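Local atomic coordinates of SnoaL-like domain-containing protein (Kribbella flavida, PDB entry 4LMI), a protein that is of unknown function but belongs to the SnoaL-like branch of the NTF2 clan and may be a ketosteroid isomerase-like enzyme. Residues B[9-14]-B[70-75]; B[35-40]-B[103-108]; B[75-80]-B[97-102]. All blocks are in the same frame, centred on the assembly; numbering follows the deposited sequence.

Interaction 1. Residues B[9-14]-B[70-75]; sequences QTRALA and TRLLAD
Arg11 lies folded over the end of the strand, its guanidinium presenting one face to the methyl group of Ala74, whose CB sits 4.0 Å above the centre of that plane. The chain leaves the helix with CG anti to the backbone N (chi1 -165°), runs straight to CD and then bends at chi3, which brings the flat group over Ala74. Its aliphatic part does the apolar work: Arg11 CB meets Ala74 CB at 3.7 Å, and Arg11 CG meets Leu72 CD2 at 3.9 Å where the two side chains cross obliquely. Leu72, with CG anti to its own backbone N, sends the same CD2 on to Ala14 CB at 4.1 Å. Thr10 adds CG2 against Ala74 CB, while its OG1 turns to Gly76 O and Asp6 O. Small residues suit this place because the axes of helix 9-14 and strand 70-75 approach to 7.5 Å, and Ala14 and Ala74 allow backbones so near.

No direct hydrogen bond joins the two segments. Leu72 O lies in the guanidinium plane at its edge, and a water bridges the gap, accepting from Arg11 NH1 at 2.9 Å and donating to Leu72 O at 2.8 Å. The charge of Arg11 is met by Glu8 on the same helix and by Asp75 of the second subunit, so the helix-strand contact also borders the dimer interface. A long N-terminal helix packed against a curved sheet, here at its outermost strand 65-75, belongs to the alpha+beta cone of the NTF2-like fold.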
loop_
_atom_site.group_PDB
_atom_site.type_symbol
_atom_site.label_atom_id
_atom_site.label_comp_id
_atom_site.label_asym_id
_atom_site.label_seq_id
_atom_site.Cartn_x
_atom_site.Cartn_y
_atom_site.Cartn_z
ATOM N N GLN B 9 2.024 -18.064 8.801
ATOM C CA GLN B 9 1.178 -18.720 7.800
ATOM C C GLN B 9 0.792 -17.740 6.690
ATOM O O GLN B 9 0.909 -18.049 5.500
ATOM C CB GLN B 9 -0.068 -19.313 8.461
ATOM C CG GLN B 9 -1.016 -20.013 7.498
ATOM C CD GLN B 9 -1.960 -20.978 8.190
ATOM O OE1 GLN B 9 -1.991 -21.069 9.420
ATOM N NE2 GLN B 9 -2.732 -21.713 7.397
ATOM N N THR B 10 0.355 -16.552 7.091
ATOM C CA THR B 10 0.016 -15.485 6.149
ATOM C C THR B 10 1.217 -15.077 5.300
ATOM O O THR B 10 1.088 -14.895 4.079
ATOM C CB THR B 10 -0.543 -14.274 6.914
ATOM O OG1 THR B 10 -1.789 -14.657 7.505
ATOM C CG2 THR B 10 -0.768 -13.070 5.991
ATOM N N ARG B 11 2.382 -14.940 5.936
ATOM C CA ARG B 11 3.600 -14.591 5.199
ATOM C C ARG B 11 3.884 -15.593 4.072
ATOM O O ARG B 11 4.110 -15.197 2.925
ATOM C CB ARG B 11 4.813 -14.485 6.130
ATOM C CG ARG B 11 6.010 -13.790 5.485
ATOM C CD ARG B 11 7.263 -13.816 6.357
ATOM N NE ARG B 11 6.987 -13.401 7.733
ATOM C CZ ARG B 11 6.849 -12.138 8.131
ATOM N NH1 ARG B 11 6.979 -11.144 7.258
ATOM N NH2 ARG B 11 6.582 -11.866 9.407
ATOM N N ALA B 12 3.860 -16.883 4.406
ATOM C CA ALA B 12 4.107 -17.947 3.434
ATOM C C ALA B 12 3.054 -17.927 2.329
ATOM O O ALA B 12 3.383 -18.101 1.147
ATOM C CB ALA B 12 4.140 -19.310 4.125
ATOM N N LEU B 13 1.796 -17.686 2.707
ATOM C CA LEU B 13 0.714 -17.688 1.734
ATOM C C LEU B 13 0.802 -16.496 0.770
ATOM O O LEU B 13 0.606 -16.666 -0.436
ATOM C CB LEU B 13 -0.655 -17.755 2.424
ATOM C CG LEU B 13 -1.880 -17.889 1.507
ATOM C CD1 LEU B 13 -1.857 -19.194 0.722
ATOM C CD2 LEU B 13 -3.165 -17.784 2.312
ATOM N N ALA B 14 1.107 -15.310 1.298
ATOM C CA ALA B 14 1.293 -14.105 0.466
ATOM C C ALA B 14 2.427 -14.293 -0.536
ATOM O O ALA B 14 2.316 -13.880 -1.694
ATOM C CB ALA B 14 1.558 -12.882 1.331
ATOM N N THR B 70 8.702 -6.254 -3.720
ATOM C CA THR B 70 9.689 -5.328 -3.141
ATOM C C THR B 70 9.569 -5.211 -1.624
ATOM O O THR B 70 10.563 -4.977 -0.928
ATOM C CB THR B 70 9.607 -3.927 -3.780
ATOM O OG1 THR B 70 8.242 -3.483 -3.798
ATOM C CG2 THR B 70 10.139 -3.970 -5.200
ATOM N N ARG B 71 8.345 -5.359 -1.120
ATOM C CA ARG B 71 8.099 -5.421 0.319
ATOM C C ARG B 71 7.028 -6.453 0.563
ATOM O O ARG B 71 6.110 -6.608 -0.250
ATOM C CB ARG B 71 7.600 -4.085 0.875
ATOM C CG ARG B 71 8.497 -2.882 0.644
ATOM C CD ARG B 71 7.822 -1.639 1.200
ATOM N NE ARG B 71 8.529 -0.407 0.866
ATOM C CZ ARG B 71 8.473 0.216 -0.309
ATOM N NH1 ARG B 71 7.745 -0.278 -1.301
ATOM N NH2 ARG B 71 9.159 1.345 -0.492
ATOM N N LEU B 72 7.138 -7.155 1.684
ATOM C CA LEU B 72 6.100 -8.093 2.089
ATOM C C LEU B 72 5.945 -8.068 3.606
ATOM O O LEU B 72 6.814 -8.544 4.339
ATOM C CB LEU B 72 6.404 -9.510 1.577
ATOM C CG LEU B 72 5.247 -10.524 1.526
ATOM C CD1 LEU B 72 5.581 -11.679 0.594
ATOM C CD2 LEU B 72 4.868 -11.057 2.906
ATOM N N LEU B 73 4.836 -7.498 4.072
ATOM C CA LEU B 73 4.532 -7.464 5.500
ATOM C C LEU B 73 3.390 -8.413 5.814
ATOM O O LEU B 73 2.418 -8.483 5.062
ATOM C CB LEU B 73 4.170 -6.044 5.948
ATOM C CG LEU B 73 5.287 -5.001 6.041
ATOM C CD1 LEU B 73 5.773 -4.550 4.668
ATOM C CD2 LEU B 73 4.785 -3.805 6.840
ATOM N N ALA B 74 3.522 -9.147 6.917
ATOM C CA ALA B 74 2.463 -10.031 7.414
ATOM C C ALA B 74 2.163 -9.686 8.868
ATOM O O ALA B 74 3.077 -9.431 9.654
ATOM C CB ALA B 74 2.883 -11.492 7.293
ATOM N N ASP B 75 0.880 -9.679 9.216
ATOM C CA ASP B 75 0.419 -9.284 10.546
ATOM C C ASP B 75 -0.896 -10.013 10.781
ATOM O O ASP B 75 -1.937 -9.604 10.263
ATOM C CB ASP B 75 0.231 -7.758 10.583
ATOM C CG ASP B 75 -0.304 -7.232 11.919
ATOM O OD1 ASP B 75 -0.447 -7.993 12.905
ATOM O OD2 ASP B 75 -0.583 -6.014 11.976
HETATM O O HOH W 1 8.269 -10.965 4.654
#

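Interaction 2. Residues B[35-40]-B[103-108]; sequences EDVRYE and GLVSRV
Three backbone hydrogen bonds join the parallel strands 37-40 and 104-108. Arg38 is held through both its backbone N, which donates to Ser106 O at 3.0 Å from above the carbonyl plane, and its backbone O, which accepts from Val108 N at 2.9 Å in the carbonyl plane. Glu40 N reaches Val108 O nearly along the C=O axis. A water also donates to both Asp36 O and Ser106 O.

On one face Tyr39 and Val108 pair, with Val108 CG1 3.5 Å from Tyr39 CD1 and Val108 CB in the ring plane at its edge. Val37 CG2 extends this apolar side by meeting Val105 CG1, beta-branched residues suiting extended strands. In the mixed sheet of this NTF2-like fold, strand 104-111 runs between 37-41 and 90-101, and a classic beta bulge at Ser106 and Arg107 faces Glu99.

The opposite face carries Arg38 and Arg107, extended side by side with guanidinium planes 57° apart and Arg107 NH1 3.7 Å from Arg38 CD. Arg38 NH1 makes a salt bridge to Glu40 OE2 whose hydrogen bond is almost straight (178°), probably easing the nearness of two like charges. An alanine at Arg38 would remove that bridge and would probably leave Glu40 less firmly held, though Glu132 N of the second subunit also binds its OE2.

Farther out, Tyr39 OH is held by Asp110, and Tyr54 and Phe57 meet the Tyr39 ring beside a bound buffer molecule.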
loop_
_atom_site.group_PDB
_atom_site.type_symbol
_atom_site.label_atom_id
_atom_site.label_comp_id
_atom_site.label_asym_id
_atom_site.label_seq_id
_atom_site.Cartn_x
_atom_site.Cartn_y
_atom_site.Cartn_z
ATOM N N GLU B 35 -12.982 -20.099 -2.087
ATOM C CA GLU B 35 -14.020 -20.196 -3.115
ATOM C C GLU B 35 -14.766 -18.862 -3.260
ATOM O O GLU B 35 -15.165 -18.493 -4.365
ATOM C CB GLU B 35 -14.989 -21.359 -2.853
ATOM C CG GLU B 35 -15.835 -21.710 -4.070
ATOM C CD GLU B 35 -16.478 -23.082 -3.999
ATOM O OE1 GLU B 35 -16.870 -23.517 -2.894
ATOM O OE2 GLU B 35 -16.602 -23.725 -5.065
ATOM N N ASP B 36 -14.916 -18.133 -2.154
ATOM C CA ASP B 36 -15.621 -16.848 -2.170
ATOM C C ASP B 36 -14.686 -15.642 -2.069
ATOM O O ASP B 36 -15.064 -14.603 -1.518
ATOM C CB ASP B 36 -16.678 -16.803 -1.058
ATOM C CG ASP B 36 -16.071 -16.835 0.343
ATOM O OD1 ASP B 36 -14.840 -17.021 0.485
ATOM O OD2 ASP B 36 -16.840 -16.669 1.312
ATOM N N VAL B 37 -13.470 -15.784 -2.596
ATOM C CA VAL B 37 -12.506 -14.685 -2.606
ATOM C C VAL B 37 -13.128 -13.421 -3.207
ATOM O O VAL B 37 -13.897 -13.484 -4.176
ATOM C CB VAL B 37 -11.177 -15.057 -3.315
ATOM C CG1 VAL B 37 -11.408 -15.404 -4.784
ATOM C CG2 VAL B 37 -10.147 -13.933 -3.171
ATOM N N ARG B 38 -12.817 -12.287 -2.593
ATOM C CA ARG B 38 -13.330 -11.000 -3.038
ATOM C C ARG B 38 -12.161 -10.087 -3.402
ATOM O O ARG B 38 -11.281 -9.835 -2.574
ATOM C CB ARG B 38 -14.204 -10.373 -1.950
ATOM C CG ARG B 38 -14.633 -8.943 -2.253
ATOM C CD ARG B 38 -15.722 -8.485 -1.301
ATOM N NE ARG B 38 -15.765 -7.033 -1.216
ATOM C CZ ARG B 38 -16.839 -6.323 -0.883
ATOM N NH1 ARG B 38 -16.758 -5.002 -0.832
ATOM N NH2 ARG B 38 -17.994 -6.924 -0.615
ATOM N N TYR B 39 -12.170 -9.619 -4.650
ATOM C CA TYR B 39 -11.138 -8.742 -5.201
ATOM C C TYR B 39 -11.702 -7.346 -5.418
ATOM O O TYR B 39 -12.793 -7.191 -5.964
ATOM C CB TYR B 39 -10.670 -9.310 -6.544
ATOM C CG TYR B 39 -9.683 -8.465 -7.326
ATOM C CD1 TYR B 39 -8.349 -8.378 -6.935
ATOM C CD2 TYR B 39 -10.072 -7.797 -8.488
ATOM C CE1 TYR B 39 -7.433 -7.640 -7.663
ATOM C CE2 TYR B 39 -9.161 -7.047 -9.223
ATOM C CZ TYR B 39 -7.846 -6.974 -8.805
ATOM O OH TYR B 39 -6.936 -6.241 -9.523
ATOM N N GLU B 40 -10.956 -6.334 -4.990
ATOM C CA GLU B 40 -11.329 -4.949 -5.244
ATOM C C GLU B 40 -10.181 -4.203 -5.891
ATOM O O GLU B 40 -9.013 -4.425 -5.545
ATOM C CB GLU B 40 -11.671 -4.230 -3.943
ATOM C CG GLU B 40 -12.937 -4.675 -3.231
ATOM C CD GLU B 40 -13.143 -3.867 -1.962
ATOM O OE1 GLU B 40 -12.137 -3.384 -1.409
ATOM O OE2 GLU B 40 -14.287 -3.703 -1.516
ATOM N N GLY B 103 -6.398 -20.467 6.013
ATOM C CA GLY B 103 -5.261 -20.792 5.149
ATOM C C GLY B 103 -5.448 -20.508 3.666
ATOM O O GLY B 103 -4.672 -20.987 2.831
ATOM N N LEU B 104 -6.481 -19.735 3.338
ATOM C CA LEU B 104 -6.772 -19.344 1.961
ATOM C C LEU B 104 -6.925 -17.835 1.863
ATOM O O LEU B 104 -7.346 -17.182 2.823
ATOM C CB LEU B 104 -8.059 -20.021 1.457
ATOM C CG LEU B 104 -8.096 -21.555 1.410
ATOM C CD1 LEU B 104 -9.499 -22.058 1.100
ATOM C CD2 LEU B 104 -7.088 -22.100 0.405
ATOM N N VAL B 105 -6.595 -17.291 0.692
ATOM C CA VAL B 105 -6.745 -15.862 0.423
ATOM C C VAL B 105 -8.237 -15.548 0.273
ATOM O O VAL B 105 -8.898 -16.027 -0.657
ATOM C CB VAL B 105 -5.943 -15.450 -0.833
ATOM C CG1 VAL B 105 -6.247 -14.015 -1.252
ATOM C CG2 VAL B 105 -4.451 -15.625 -0.587
ATOM N N SER B 106 -8.740 -14.734 1.196
ATOM C CA SER B 106 -10.156 -14.400 1.278
ATOM C C SER B 106 -10.483 -13.043 0.641
ATOM O O SER B 106 -11.559 -12.861 0.073
ATOM C CB SER B 106 -10.590 -14.420 2.744
ATOM O OG SER B 106 -11.926 -14.003 2.899
ATOM N N ARG B 107 -9.557 -12.093 0.748
ATOM C CA ARG B 107 -9.736 -10.760 0.177
ATOM C C ARG B 107 -8.449 -10.308 -0.481
ATOM O O ARG B 107 -7.356 -10.573 0.034
ATOM C CB ARG B 107 -10.155 -9.747 1.247
ATOM C CG ARG B 107 -11.488 -10.068 1.907
ATOM C CD ARG B 107 -11.907 -9.026 2.925
ATOM N NE ARG B 107 -13.108 -9.472 3.625
ATOM C CZ ARG B 107 -14.353 -9.149 3.275
ATOM N NH1 ARG B 107 -14.577 -8.352 2.238
ATOM N NH2 ARG B 107 -15.375 -9.618 3.975
ATOM N N VAL B 108 -8.587 -9.645 -1.624
ATOM C CA VAL B 108 -7.457 -9.027 -2.319
ATOM C C VAL B 108 -7.893 -7.607 -2.638
ATOM O O VAL B 108 -8.932 -7.413 -3.254
ATOM C CB VAL B 108 -7.114 -9.768 -3.641
ATOM C CG1 VAL B 108 -5.996 -9.065 -4.407
ATOM C CG2 VAL B 108 -6.738 -11.222 -3.383
HETATM O O HOH W 2 -14.248 -13.245 0.803
HETATM O O HOH W 3 -13.144 -16.520 2.650
#

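Interaction 3. Residues B[75-80]-B[97-102]; sequences DGPSAA and FLEVVD
Asp75 OD2 is the best-held polar atom, gripped twice from the second subunit, by a salt bridge with Arg11 NH1 and a hydrogen bond from Ala74 N of that chain. Across the strands Leu98 N donates to Ala79 O at 2.9 Å from above the carbonyl plane, and Phe97 CA approaches the same Ala79 O at 3.3 Å. Ala79 N returns a bond to Leu98 O at 3.0 Å, making an antiparallel hydrogen-bonded pair. Val100 N donates to Pro77 O at 2.8 Å, in the carbonyl plane but bent to 145° at the hydrogen.

Ser78 and Glu99 form a non-hydrogen-bonded backbone pair, yet their side chains meet. In the conformer described, one of two for Glu99, Ser78 OG, beside its own backbone N, donates to the syn lone pair of Glu99 OE1 at 2.7 Å. The glutamate bends at chi2 (-65°), which brings its carboxylate to Ser78 on the adjacent strand; a short hydroxyl suits this spot.

The two segments belong to the hairpin of strands 78-87 and 90-101, in the curved sheet of an NTF2-like domain. A type II' turn from Asp75 to Ser78 leads into it, and the positive phi of Gly76 (60°) suits a residue without a side chain.

On the face of Ala79 and Leu98 the CB atoms meet at 4.1 Å, with Ala14 of helix 6-22 packed on Leu98. The other face sets Ala80 CB against Phe97 CE1 at 3.7 Å. Arg71 of the second subunit makes a cation-pi contact with the Phe97 ring, and Ala80 packs on Ala80 of the second subunit, a small residue suiting so close an approach.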
loop_
_atom_site.group_PDB
_atom_site.type_symbol
_atom_site.label_atom_id
_atom_site.label_comp_id
_atom_site.label_asym_id
_atom_site.label_seq_id
_atom_site.Cartn_x
_atom_site.Cartn_y
_atom_site.Cartn_z
ATOM N N ASP B 75 0.880 -9.679 9.216
ATOM C CA ASP B 75 0.419 -9.284 10.546
ATOM C C ASP B 75 -0.896 -10.013 10.781
ATOM O O ASP B 75 -1.937 -9.604 10.263
ATOM C CB ASP B 75 0.231 -7.758 10.583
ATOM C CG ASP B 75 -0.304 -7.232 11.919
ATOM O OD1 ASP B 75 -0.447 -7.993 12.905
ATOM O OD2 ASP B 75 -0.583 -6.014 11.976
ATOM N N GLY B 76 -0.850 -11.106 11.541
ATOM C CA GLY B 76 -2.045 -11.934 11.749
ATOM C C GLY B 76 -2.564 -12.468 10.419
ATOM O O GLY B 76 -1.797 -13.056 9.652
ATOM N N PRO B 77 -3.856 -12.238 10.113
ATOM C CA PRO B 77 -4.429 -12.733 8.859
ATOM C C PRO B 77 -4.157 -11.800 7.670
ATOM O O PRO B 77 -4.611 -12.078 6.557
ATOM C CB PRO B 77 -5.931 -12.762 9.165
ATOM C CG PRO B 77 -6.124 -11.607 10.099
ATOM C CD PRO B 77 -4.856 -11.512 10.920
ATOM N N SER B 78 -3.418 -10.715 7.903
ATOM C CA SER B 78 -3.291 -9.644 6.919
ATOM C C SER B 78 -1.892 -9.556 6.336
ATOM O O SER B 78 -0.903 -9.729 7.053
ATOM C CB SER B 78 -3.653 -8.293 7.554
ATOM O OG SER B 78 -4.919 -8.351 8.190
ATOM N N ALA B 79 -1.817 -9.275 5.035
ATOM C CA ALA B 79 -0.544 -8.994 4.372
ATOM C C ALA B 79 -0.642 -7.701 3.571
ATOM O O ALA B 79 -1.713 -7.348 3.073
ATOM C CB ALA B 79 -0.138 -10.150 3.460
ATOM N N ALA B 80 0.473 -6.982 3.477
ATOM C CA ALA B 80 0.592 -5.859 2.546
ATOM C C ALA B 80 1.846 -6.097 1.730
ATOM O O ALA B 80 2.924 -6.337 2.286
ATOM C CB ALA B 80 0.678 -4.538 3.286
ATOM N N PHE B 97 -3.246 -5.451 -0.591
ATOM C CA PHE B 97 -3.600 -5.936 0.738
ATOM C C PHE B 97 -4.317 -7.263 0.617
ATOM O O PHE B 97 -5.273 -7.389 -0.151
ATOM C CB PHE B 97 -4.469 -4.931 1.492
ATOM C CG PHE B 97 -3.747 -3.656 1.839
ATOM C CD1 PHE B 97 -2.960 -3.575 2.987
ATOM C CD2 PHE B 97 -3.845 -2.540 1.014
ATOM C CE1 PHE B 97 -2.291 -2.402 3.305
ATOM C CE2 PHE B 97 -3.177 -1.361 1.328
ATOM C CZ PHE B 97 -2.399 -1.292 2.473
ATOM N N LEU B 98 -3.838 -8.246 1.374
ATOM C CA LEU B 98 -4.453 -9.561 1.404
ATOM C C LEU B 98 -5.036 -9.851 2.776
ATOM O O LEU B 98 -4.505 -9.406 3.795
ATOM C CB LEU B 98 -3.426 -10.648 1.064
ATOM C CG LEU B 98 -2.630 -10.545 -0.242
ATOM C CD1 LEU B 98 -1.607 -11.673 -0.297
ATOM C CD2 LEU B 98 -3.545 -10.600 -1.451
ATOM N N GLU B 99 -6.144 -10.587 2.796
ATOM C CA GLU B 99 -6.683 -11.118 4.041
ATOM C C GLU B 99 -6.823 -12.621 3.867
ATOM O O GLU B 99 -7.284 -13.092 2.822
ATOM C CB GLU B 99 -8.030 -10.476 4.391
ATOM C CG GLU B 99 -8.001 -8.953 4.465
ATOM C CD GLU B 99 -7.121 -8.424 5.584
ATOM O OE1 GLU B 99 -6.792 -9.189 6.512
ATOM O OE2 GLU B 99 -6.762 -7.231 5.540
ATOM N N VAL B 100 -6.403 -13.359 4.889
ATOM C CA VAL B 100 -6.378 -14.820 4.865
ATOM C C VAL B 100 -7.396 -15.368 5.862
ATOM O O VAL B 100 -7.457 -14.913 7.004
ATOM C CB VAL B 100 -4.974 -15.342 5.248
ATOM C CG1 VAL B 100 -4.931 -16.870 5.269
ATOM C CG2 VAL B 100 -3.919 -14.768 4.312
ATOM N N VAL B 101 -8.196 -16.333 5.418
ATOM C CA VAL B 101 -9.141 -17.043 6.281
ATOM C C VAL B 101 -8.960 -18.537 6.037
ATOM O O VAL B 101 -8.980 -18.977 4.888
ATOM C CB VAL B 101 -10.609 -16.650 5.987
ATOM C CG1 VAL B 101 -11.570 -17.461 6.848
ATOM C CG2 VAL B 101 -10.838 -15.162 6.210
ATOM N N ASP B 102 -8.766 -19.307 7.113
ATOM C CA ASP B 102 -8.596 -20.768 7.036
ATOM C C ASP B 102 -7.513 -21.194 6.030
ATOM O O ASP B 102 -7.698 -22.153 5.277
ATOM C CB ASP B 102 -9.930 -21.463 6.698
ATOM C CG ASP B 102 -11.024 -21.197 7.728
ATOM O OD1 ASP B 102 -10.714 -21.008 8.926
ATOM O OD2 ASP B 102 -12.211 -21.190 7.334
#

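How the interactions relate
All three interactions reach the same mixed sheet. Interaction 3 joins neighbouring strands 78-87 and 90-101; interaction 2 joins 37-41 to 104-111, which follows 90-101 in both chain and sheet; and interaction 1 sets helix 6-22 against the outermost strand 65-75. Centres of interactions 1 and 3 lie about 8 Å apart, those of 2 and 3 about 10 Å, and those of 1 and 2 about 15 Å. Interactions 1 and 3 share Asp75 and come in series along the chain; interaction 3 is nested within the loop closed by interaction 2, whose segments alternate with those of interaction 1. Each also touches the second subunit, tying fold and dimer together.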